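Side-chain contacts in protein BIM1 (Saccharomyces cerevisiae, PDB 2QJX), which binds microtubules, including their plus ends, and is represented here by its N-terminal calponin-homology domain: residues R92-F95 / Q96-L99; K107-I110 / R111-E115. All coordinates share one frame; numbering follows the deposited sequence.

Both contacts are local and sit on one element, helix 95-112 of the calponin-homology domain: interaction 1 builds its first turn, interaction 2 finishes its last, and their centres are about 23 Å apart. Interaction 1 is partly buried, with Asn-98 and Leu-99 inside the fold and Lys-94 and Gln-96 exposed. Interaction 2 lies at the surface, where His-108 is its buried residue. The chemistry differs accordingly. At the start of the helix an amide side chain holds a backbone carbonyl and a phenylalanine packs on a leucine; at the end, aromatic rings dominate, with one imidazole set over another and a lysine chain laid across an indole.

Interaction 1: R92-F95 / Q96-L99; sequences RCKF and QDNL
With chi1 at -76°, the Asn-98 side chain swings beside its own backbone N and back to the start of the helix, where ND2 meets the carbonyl of Lys-94; Phe-95, its CG anti to the backbone N (chi1 177°), sends its ring alongside Leu-99 instead. This is the N-terminal turn of helix 95-112 in the calponin-homology fold, with Lys-94 at the N-cap position. The bond from Asn-98 ND2 to Lys-94 O is short, 2.8 Å, and nearly straight. The oxygen lies close to the plane of the Asn-98 amide, while ND2 stands somewhat tilted from the plane of the carbonyl. Lys-94 O receives a second, weak bond from Asn-98 N at 3.5 Å, so a single residue grips it with both main chain and side chain. The buried amide is used at both ends: ND2 also reaches Leu-90 O on the preceding helix 87-90, and OD1 is hydrogen-bonded to Tyr-39 OH. One side chain thereby ties the incoming loop to the new helix and to two others.

One residue on, Leu-99 N donates to Phe-95 O at 2.8 Å, the first full helical bond here. The two side chains run side by side and point the same way: Leu-99 CB lies over one face of the Phe-95 ring, and Leu-99 CD2 comes 3.9 Å from CE2 of Phe-95. This pair packs against Arg-12 of helix 12-23.

On the exposed flank, the extended chain of Lys-94 passes Asp-97 at an angle, its methylenes lying against the carboxylate. The opposite charges probably attract, but short of a salt bridge, with Lys-94 NZ 4.3 Å from OD2 of Asp-97.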
# COMPACT_ATOMS: atom_id res chain seq x y z
N ARG A 92 2.26 -12.33 -5.85
CA ARG A 92 1.47 -13.52 -6.17
C ARG A 92 0.15 -13.52 -5.41
O ARG A 92 -0.65 -14.44 -5.52
CB ARG A 92 2.26 -14.80 -5.85
CG ARG A 92 3.31 -15.14 -6.90
CD ARG A 92 3.82 -16.57 -6.72
NE ARG A 92 4.67 -16.99 -7.83
CZ ARG A 92 5.20 -18.21 -7.94
NH1 ARG A 92 4.96 -19.13 -7.01
NH2 ARG A 92 5.97 -18.51 -8.97
N CYS A 93 -0.06 -12.46 -4.63
CA CYS A 93 -1.28 -12.29 -3.85
C CYS A 93 -1.50 -13.41 -2.84
O CYS A 93 -2.64 -13.77 -2.55
CB CYS A 93 -2.49 -12.19 -4.78
SG CYS A 93 -2.42 -10.80 -5.93
N LYS A 94 -0.42 -13.95 -2.30
CA LYS A 94 -0.51 -15.01 -1.30
C LYS A 94 -0.89 -14.35 0.03
O LYS A 94 -0.41 -13.27 0.36
CB LYS A 94 0.83 -15.73 -1.17
CG LYS A 94 0.82 -16.94 -0.24
CD LYS A 94 2.17 -17.64 -0.21
CE LYS A 94 2.16 -18.81 0.77
NZ LYS A 94 3.47 -19.54 0.79
N PHE A 95 -1.76 -15.01 0.80
CA PHE A 95 -2.23 -14.47 2.08
C PHE A 95 -1.18 -14.12 3.13
O PHE A 95 -1.09 -12.97 3.57
CB PHE A 95 -3.24 -15.44 2.72
CG PHE A 95 -3.73 -15.00 4.07
CD1 PHE A 95 -4.70 -14.02 4.18
CD2 PHE A 95 -3.18 -15.54 5.23
CE1 PHE A 95 -5.13 -13.58 5.43
CE2 PHE A 95 -3.60 -15.11 6.48
CZ PHE A 95 -4.58 -14.12 6.59
N GLN A 96 -0.40 -15.10 3.54
CA GLN A 96 0.60 -14.90 4.59
C GLN A 96 1.61 -13.78 4.36
O GLN A 96 1.85 -12.97 5.25
CB GLN A 96 1.35 -16.22 4.85
CG GLN A 96 2.14 -16.24 6.15
CD GLN A 96 1.29 -15.88 7.35
OE1 GLN A 96 0.12 -16.27 7.44
NE2 GLN A 96 1.88 -15.16 8.30
N ASP A 97 2.20 -13.73 3.17
CA ASP A 97 3.20 -12.71 2.85
C ASP A 97 2.62 -11.30 2.93
O ASP A 97 3.23 -10.39 3.49
CB ASP A 97 3.77 -12.96 1.45
CG ASP A 97 4.35 -14.36 1.30
OD1 ASP A 97 5.51 -14.58 1.71
OD2 ASP A 97 3.64 -15.23 0.77
N ASN A 98 1.44 -11.12 2.36
CA ASN A 98 0.78 -9.82 2.37
C ASN A 98 0.27 -9.46 3.75
O ASN A 98 0.27 -8.28 4.13
CB ASN A 98 -0.34 -9.81 1.35
CG ASN A 98 0.19 -9.68 -0.06
OD1 ASN A 98 0.64 -8.62 -0.46
ND2 ASN A 98 0.15 -10.78 -0.82
N LEU A 99 -0.15 -10.46 4.52
CA LEU A 99 -0.61 -10.21 5.87
C LEU A 99 0.54 -9.59 6.66
O LEU A 99 0.37 -8.56 7.33
CB LEU A 99 -1.03 -11.52 6.55
CG LEU A 99 -1.40 -11.36 8.03
CD1 LEU A 99 -2.72 -10.60 8.15
CD2 LEU A 99 -1.51 -12.72 8.70

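Interaction 2: K107-I110 / R111-E115; sequences KHWI and RHKDE
His-108 and His-112, one helical turn apart, set their rings obliquely against each other: the centroids are 4.4 Å apart and the planes meet at 33°. They belong to the last turn of helix 95-112 in the calponin-homology fold, where the chain leaves helical geometry at Lys-113. ND1 of His-112 stands above one face of the His-108 imidazole, displaced toward the rim and 3.6 Å from CE1 of His-108. What fixes the rotation of the His-112 ring is a bond to the backbone. His-112 ND1 donates to His-108 O at 3.2 Å, with the oxygen in the plane of the His-112 ring and the donor on a lone pair of the carbonyl. Since His-112 N also bonds His-108 O at 2.9 Å, the carbonyl is held twice by one residue. His-108 is held through NE2, which is hydrogen-bonded to Tyr-47 OH, and its ring stacks with Trp-104.

The neighbouring pair meets differently. Trp-109 offers a face of its indole to the aliphatic part of Lys-113, whose CB sits 3.8 Å from the centroid of the five-membered ring, only 14° off the normal, in a CH-pi contact; Lys-113 CG follows, 3.6 Å from NE1 of Trp-109. The indole also packs edge-to-face with Trp-18 and touches Ser-45 and Ile-46 of helix 37-47. Without the indole, as with an alanine here, a gap is likely to open beside helix 37-47, and the Lys-113 methylenes would lose the face they lie on.

Bends at chi2 and chi4 turn the Lys-113 amine back to the chain beyond the helix, where it also bonds Ser-116 O. Lys-113 NZ makes a salt bridge to Asp-114 OD1 and donates a hydrogen bond to Asp-114 O, each at 3.0 Å, and in the second NZ stands above the plane of that carbonyl.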
# COMPACT_ATOMS: atom_id res chain seq x y z
N LYS A 107 2.25 -0.47 11.34
CA LYS A 107 3.13 -0.01 12.41
C LYS A 107 3.91 1.21 11.96
O LYS A 107 4.11 2.15 12.74
CB LYS A 107 4.08 -1.13 12.83
CG LYS A 107 3.43 -2.23 13.67
CD LYS A 107 2.07 -2.61 13.10
CE LYS A 107 1.56 -3.95 13.61
NZ LYS A 107 0.31 -4.32 12.87
N HIS A 108 4.36 1.18 10.71
CA HIS A 108 5.12 2.29 10.15
C HIS A 108 4.23 3.53 10.12
O HIS A 108 4.66 4.64 10.46
CB HIS A 108 5.58 1.95 8.73
CG HIS A 108 6.63 2.88 8.21
ND1 HIS A 108 7.90 2.94 8.73
CD2 HIS A 108 6.59 3.79 7.21
CE1 HIS A 108 8.60 3.85 8.07
NE2 HIS A 108 7.83 4.38 7.14
N TRP A 109 2.98 3.34 9.70
CA TRP A 109 2.00 4.43 9.63
C TRP A 109 1.76 5.01 11.03
O TRP A 109 1.78 6.23 11.22
CB TRP A 109 0.67 3.89 9.06
CG TRP A 109 -0.39 4.93 8.92
CD1 TRP A 109 -0.55 5.81 7.89
CD2 TRP A 109 -1.46 5.20 9.84
NE1 TRP A 109 -1.64 6.61 8.10
CE2 TRP A 109 -2.22 6.26 9.30
CE3 TRP A 109 -1.84 4.65 11.07
CZ2 TRP A 109 -3.35 6.78 9.94
CZ3 TRP A 109 -2.96 5.17 11.71
CH2 TRP A 109 -3.70 6.23 11.14
N ILE A 110 1.53 4.14 12.00
CA ILE A 110 1.30 4.59 13.37
C ILE A 110 2.45 5.46 13.87
O ILE A 110 2.24 6.52 14.46
CB ILE A 110 1.14 3.39 14.33
CG1 ILE A 110 -0.20 2.71 14.07
CG2 ILE A 110 1.25 3.86 15.78
CD1 ILE A 110 -0.42 1.45 14.87
N ARG A 111 3.67 5.01 13.61
CA ARG A 111 4.86 5.73 14.05
C ARG A 111 5.21 6.99 13.27
O ARG A 111 5.77 7.93 13.84
CB ARG A 111 6.06 4.78 14.05
CG ARG A 111 7.37 5.43 14.49
CD ARG A 111 8.49 4.41 14.59
NE ARG A 111 9.74 5.01 15.03
CZ ARG A 111 10.87 4.33 15.21
NH1 ARG A 111 10.91 3.02 15.00
NH2 ARG A 111 11.97 4.96 15.61
N HIS A 112 4.89 7.04 11.98
CA HIS A 112 5.27 8.21 11.20
C HIS A 112 4.19 9.13 10.62
O HIS A 112 4.52 10.23 10.18
CB HIS A 112 6.20 7.78 10.07
CG HIS A 112 7.48 7.16 10.54
ND1 HIS A 112 7.59 5.83 10.88
CD2 HIS A 112 8.70 7.70 10.76
CE1 HIS A 112 8.82 5.57 11.28
NE2 HIS A 112 9.52 6.69 11.22
N LYS A 113 2.94 8.71 10.61
CA LYS A 113 1.89 9.58 10.07
C LYS A 113 1.76 10.82 10.94
O LYS A 113 1.54 10.71 12.14
CB LYS A 113 0.54 8.85 10.03
CG LYS A 113 -0.60 9.71 9.50
CD LYS A 113 -0.39 10.09 8.04
CE LYS A 113 -1.41 11.13 7.58
NZ LYS A 113 -1.07 12.49 8.09
N ASP A 114 1.89 12.00 10.34
CA ASP A 114 1.79 13.24 11.11
C ASP A 114 0.36 13.74 11.30
O ASP A 114 -0.60 13.02 11.03
CB ASP A 114 2.65 14.35 10.49
CG ASP A 114 2.13 14.81 9.14
OD1 ASP A 114 0.94 14.61 8.85
OD2 ASP A 114 2.92 15.40 8.38
N GLU A 115 0.24 14.98 11.75
CA GLU A 115 -1.04 15.62 12.03
C GLU A 115 -1.89 16.02 10.83
O GLU A 115 -3.11 16.13 10.96
CB GLU A 115 -0.83 16.87 12.89
CG GLU A 115 -0.10 16.66 14.21
CD GLU A 115 1.37 16.33 14.03
OE1 GLU A 115 1.97 16.82 13.05
OE2 GLU A 115 1.92 15.60 14.88